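Local coordinates for OmpT protein (Vibrio cholerae serotype O1, PDB 6EHE) that probably forms a general diffusion porin, a beta-barrel channel through the outer membrane that lets small solutes pass, at residues Y8-T13 with S29-V34; T13-L18 with F311-R316. All coordinates share one frame; numbering follows the deposited sequence.

Interaction 1 of 2, residues Y8-T13 with S29-V34; sequences YGQLRT and SSRAGV
Tyr8 and Gly33, and Gln10 and Arg31, form hydrogen-bonded pairs of two antiparallel strands whose axes come within 4.5 Å, with the non-hydrogen-bonded pair Gly9-Ala32 between them. Just before Arg31 the chain is not in strand form, and a side chain takes over the pairing: Ser30 OG accepts a nearly straight bond from Arg12 N (2.9 Å, 170°). Ser30 OG also bonds to Ser27 O. The Tyr8 ring lies over Gly33, whose CA makes a CH-pi contact 4.1 Å from the ring centroid. Chi1 of 68° sets CG between the backbone N and the carbonyl carbon and brings the ring across to the partner strand. Its OH bonds to Glu51. Gln10 and Arg31 run side by side, amide and guanidinium planes 8° apart. Gln10 OE1 is held by Arg12 NE (2.7 Å) and Arg12 NH1, both from the edge of the guanidinium. The Arg31 guanidinium lies near one face of that group without a bond; its exact placing is doubtful. With Arg63 and Arg316 also close, the arginines probably make this face strongly positive, although Arg31 also touches Glu51. This is the first beta hairpin of a porin barrel, with arginines clustered on one face.

Interaction 2 of 2, residues T13-L18 with F311-R316; sequences TELKFL and FGIGAR
Phe311 pairs with Phe17 at one end of a regular antiparallel pairing in which six backbone hydrogen bonds join the strands. Phe17 N gives one to Phe311 O (2.8 Å), and Phe311 N returns one to Phe17 O. The two side chains lie alongside each other and point the same way. Their first torsions differ (chi1 172° in Phe311, -65° in Phe17), and this brings Phe17 CD1 to the edge of the Phe311 ring, near its plane and 3.7 Å from Phe311 CD2. Gly312 faces Lys16 in a non-hydrogen-bonded pair, and its CA lies 3.2 Å from Leu15 O in a CA-H...O contact. Ile313 forms the next hydrogen-bonded pair with Leu15. Its CG2 branch packs on Leu15 CD2 (3.7 Å) and CB, while the longer branch leads away. Gly314 lies opposite Glu14, and Glu14 CG passes 4.0 Å from Gly314 CA. Ala315 closes the pairing with Thr13 through two bonds, Thr13 N to Ala315 O (3.0 Å) and Ala315 N to Thr13 O. Arg316 NH2 stays 4.5 Å from Glu14 OE2, beyond a salt bridge. Tyr278 OH links the two residues instead, bonding to both Glu14 OE2 and Arg316 NE. Phe17, Leu15, Thr13 and their partners share one face; a detergent molecule near Ile313 is consistent with a lipid-facing surface. On the other face, Glu14 and Lys16 touch Phe96 of a loop. This pairing of first and last strands closes the antiparallel porin barrel, with strand 309-318 flanked by strand 275-286 and strand 3-17 by strand 24-39.

Both interactions use strand 3-17 and share Thr13; their centres are about 16 Å apart. Interaction 1 pairs the earlier part of that strand with strand 24-39, its neighbour in sequence. Interaction 2 pairs the later part with strand 309-318, the last in the chain, after 292 intervening residues. The first strand thus has one neighbour on each side, and interaction 2 lies at the seam where the 16-stranded antiparallel barrel closes. The contacts meet at the arginines: Arg12 CZ of residues 8-13 lies 3.2 Å from Arg316 NH2 of residues 311-316, so the cluster of arginines probably spans both pairings.

Interaction 1 of 2, residues Y8-T13 with S29-V34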
# COMPACT_ATOMS: atom_id res chain seq x y z
N TYR A 8 -15.64 -7.89 -12.19
CA TYR A 8 -15.35 -8.16 -10.79
C TYR A 8 -15.64 -6.89 -10.00
O TYR A 8 -15.77 -5.80 -10.55
CB TYR A 8 -13.90 -8.61 -10.57
CG TYR A 8 -12.91 -7.50 -10.82
CD1 TYR A 8 -12.33 -7.34 -12.07
CD2 TYR A 8 -12.57 -6.60 -9.82
CE1 TYR A 8 -11.42 -6.32 -12.31
CE2 TYR A 8 -11.66 -5.57 -10.05
CZ TYR A 8 -11.09 -5.43 -11.30
OH TYR A 8 -10.20 -4.39 -11.51
N GLY A 9 -15.69 -7.04 -8.69
CA GLY A 9 -16.00 -5.90 -7.87
C GLY A 9 -15.93 -6.26 -6.41
O GLY A 9 -15.83 -7.43 -6.03
N GLN A 10 -16.03 -5.23 -5.59
CA GLN A 10 -16.05 -5.41 -4.15
C GLN A 10 -16.88 -4.29 -3.55
O GLN A 10 -16.55 -3.11 -3.74
CB GLN A 10 -14.63 -5.40 -3.58
CG GLN A 10 -14.55 -5.02 -2.13
CD GLN A 10 -13.12 -4.96 -1.65
OE1 GLN A 10 -12.80 -4.24 -0.70
NE2 GLN A 10 -12.24 -5.69 -2.33
N LEU A 11 -17.95 -4.67 -2.87
CA LEU A 11 -18.73 -3.73 -2.07
C LEU A 11 -18.16 -3.71 -0.66
O LEU A 11 -18.12 -4.74 0.02
CB LEU A 11 -20.20 -4.12 -2.06
CG LEU A 11 -21.22 -2.99 -1.88
CD1 LEU A 11 -22.60 -3.61 -1.96
CD2 LEU A 11 -21.06 -2.24 -0.57
N ARG A 12 -17.74 -2.54 -0.22
CA ARG A 12 -17.11 -2.40 1.08
C ARG A 12 -17.94 -1.40 1.87
O ARG A 12 -18.30 -0.35 1.34
CB ARG A 12 -15.67 -1.90 0.91
CG ARG A 12 -14.87 -1.86 2.19
CD ARG A 12 -13.45 -1.35 1.95
NE ARG A 12 -12.67 -2.28 1.13
CZ ARG A 12 -11.39 -2.10 0.84
NH1 ARG A 12 -10.77 -3.00 0.09
NH2 ARG A 12 -10.74 -1.03 1.28
N THR A 13 -18.26 -1.74 3.12
CA THR A 13 -18.93 -0.77 3.97
C THR A 13 -18.30 -0.82 5.35
O THR A 13 -18.09 -1.90 5.91
CB THR A 13 -20.45 -1.00 4.06
OG1 THR A 13 -21.04 -0.77 2.77
CG2 THR A 13 -21.11 -0.01 5.07
N SER A 29 -13.57 3.09 -1.27
CA SER A 29 -12.73 1.98 -1.69
C SER A 29 -13.55 0.78 -2.12
O SER A 29 -12.99 -0.30 -2.33
CB SER A 29 -11.70 1.60 -0.62
OG SER A 29 -10.54 2.43 -0.70
N SER A 30 -14.87 0.93 -2.26
CA SER A 30 -15.62 0.03 -3.11
C SER A 30 -15.11 0.11 -4.54
O SER A 30 -14.79 1.20 -5.04
CB SER A 30 -17.11 0.37 -3.07
OG SER A 30 -17.74 -0.16 -1.91
N ARG A 31 -15.06 -1.04 -5.22
CA ARG A 31 -14.41 -1.18 -6.52
C ARG A 31 -15.36 -1.88 -7.48
O ARG A 31 -16.15 -2.72 -7.07
CB ARG A 31 -13.11 -2.06 -6.45
CG ARG A 31 -12.19 -1.80 -5.31
CD ARG A 31 -11.35 -3.05 -5.00
NE ARG A 31 -10.08 -2.79 -4.29
CZ ARG A 31 -9.95 -2.10 -3.16
NH1 ARG A 31 -8.73 -1.94 -2.63
NH2 ARG A 31 -11.00 -1.58 -2.54
N ALA A 32 -15.25 -1.56 -8.77
CA ALA A 32 -15.83 -2.39 -9.81
C ALA A 32 -14.94 -2.32 -11.04
O ALA A 32 -14.34 -1.28 -11.30
CB ALA A 32 -17.25 -1.93 -10.16
N GLY A 33 -14.87 -3.40 -11.81
CA GLY A 33 -13.92 -3.39 -12.90
C GLY A 33 -14.09 -4.53 -13.89
O GLY A 33 -14.94 -5.41 -13.72
N VAL A 34 -13.25 -4.48 -14.92
CA VAL A 34 -13.22 -5.45 -16.01
C VAL A 34 -11.79 -5.89 -16.21
O VAL A 34 -10.88 -5.05 -16.32
CB VAL A 34 -13.77 -4.85 -17.33
CG1 VAL A 34 -14.00 -5.95 -18.36
CG2 VAL A 34 -15.04 -4.10 -17.08

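Interaction 2 of 2, residues T13-L18 with F311-R316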
# COMPACT_ATOMS: atom_id res chain seq x y z
N THR A 13 -18.26 -1.74 3.12
CA THR A 13 -18.93 -0.77 3.97
C THR A 13 -18.30 -0.82 5.35
O THR A 13 -18.09 -1.90 5.91
CB THR A 13 -20.45 -1.00 4.06
OG1 THR A 13 -21.04 -0.77 2.77
CG2 THR A 13 -21.11 -0.01 5.07
N GLU A 14 -17.99 0.36 5.88
CA GLU A 14 -17.15 0.44 7.06
C GLU A 14 -17.67 1.52 7.98
O GLU A 14 -18.18 2.56 7.54
CB GLU A 14 -15.68 0.70 6.69
CG GLU A 14 -15.02 -0.52 6.02
CD GLU A 14 -13.56 -0.33 5.67
OE1 GLU A 14 -13.12 0.82 5.44
OE2 GLU A 14 -12.85 -1.35 5.62
N LEU A 15 -17.52 1.25 9.28
CA LEU A 15 -17.85 2.16 10.36
C LEU A 15 -16.58 2.40 11.15
O LEU A 15 -15.95 1.44 11.62
CB LEU A 15 -18.95 1.57 11.25
CG LEU A 15 -19.28 2.25 12.58
CD1 LEU A 15 -20.03 3.57 12.37
CD2 LEU A 15 -20.07 1.30 13.52
N LYS A 16 -16.21 3.66 11.31
CA LYS A 16 -14.94 4.02 11.92
C LYS A 16 -15.17 5.02 13.04
O LYS A 16 -15.98 5.94 12.90
CB LYS A 16 -13.98 4.62 10.89
CG LYS A 16 -13.46 3.65 9.83
CD LYS A 16 -11.92 3.70 9.73
CE LYS A 16 -11.38 5.13 9.80
NZ LYS A 16 -9.88 5.16 9.89
N PHE A 17 -14.44 4.82 14.13
CA PHE A 17 -14.43 5.67 15.31
C PHE A 17 -12.98 6.07 15.53
O PHE A 17 -12.21 5.26 16.06
CB PHE A 17 -14.93 4.94 16.54
CG PHE A 17 -16.37 4.52 16.48
CD1 PHE A 17 -16.72 3.26 16.04
CD2 PHE A 17 -17.37 5.37 16.93
CE1 PHE A 17 -18.04 2.86 16.01
CE2 PHE A 17 -18.69 4.98 16.90
CZ PHE A 17 -19.03 3.73 16.44
N LEU A 18 -12.62 7.28 15.14
CA LEU A 18 -11.31 7.84 15.45
C LEU A 18 -11.43 8.71 16.69
O LEU A 18 -12.32 9.56 16.77
CB LEU A 18 -10.78 8.64 14.26
CG LEU A 18 -10.77 7.88 12.92
CD1 LEU A 18 -10.03 8.67 11.85
CD2 LEU A 18 -10.17 6.48 13.05
N PHE A 311 -11.46 2.50 16.70
CA PHE A 311 -12.17 1.25 16.51
C PHE A 311 -12.85 1.28 15.15
O PHE A 311 -13.32 2.32 14.70
CB PHE A 311 -13.19 0.99 17.64
CG PHE A 311 -14.08 -0.19 17.39
CD1 PHE A 311 -13.64 -1.48 17.65
CD2 PHE A 311 -15.35 -0.02 16.87
CE1 PHE A 311 -14.45 -2.57 17.39
CE2 PHE A 311 -16.18 -1.12 16.60
CZ PHE A 311 -15.73 -2.38 16.86
N GLY A 312 -12.91 0.13 14.51
CA GLY A 312 -13.50 0.08 13.19
C GLY A 312 -14.12 -1.27 12.95
O GLY A 312 -13.64 -2.30 13.44
N ILE A 313 -15.19 -1.28 12.17
CA ILE A 313 -15.85 -2.53 11.83
C ILE A 313 -16.37 -2.43 10.41
O ILE A 313 -16.92 -1.40 10.00
CB ILE A 313 -16.97 -2.84 12.83
CG1 ILE A 313 -17.67 -4.12 12.45
CG2 ILE A 313 -17.96 -1.68 12.95
CD1 ILE A 313 -18.60 -4.55 13.52
N GLY A 314 -16.17 -3.50 9.64
CA GLY A 314 -16.54 -3.45 8.24
C GLY A 314 -16.96 -4.79 7.70
O GLY A 314 -16.79 -5.85 8.32
N ALA A 315 -17.51 -4.73 6.49
CA ALA A 315 -17.96 -5.91 5.78
C ALA A 315 -17.72 -5.70 4.30
O ALA A 315 -17.83 -4.58 3.81
CB ALA A 315 -19.44 -6.20 6.06
N ARG A 316 -17.39 -6.78 3.62
CA ARG A 316 -17.10 -6.77 2.19
C ARG A 316 -17.88 -7.88 1.50
O ARG A 316 -17.95 -9.00 2.02
CB ARG A 316 -15.61 -6.97 1.93
CG ARG A 316 -14.73 -5.89 2.54
CD ARG A 316 -13.27 -6.18 2.30
NE ARG A 316 -12.39 -5.12 2.79
CZ ARG A 316 -11.07 -5.12 2.60
NH1 ARG A 316 -10.49 -6.12 1.92
NH2 ARG A 316 -10.33 -4.13 3.08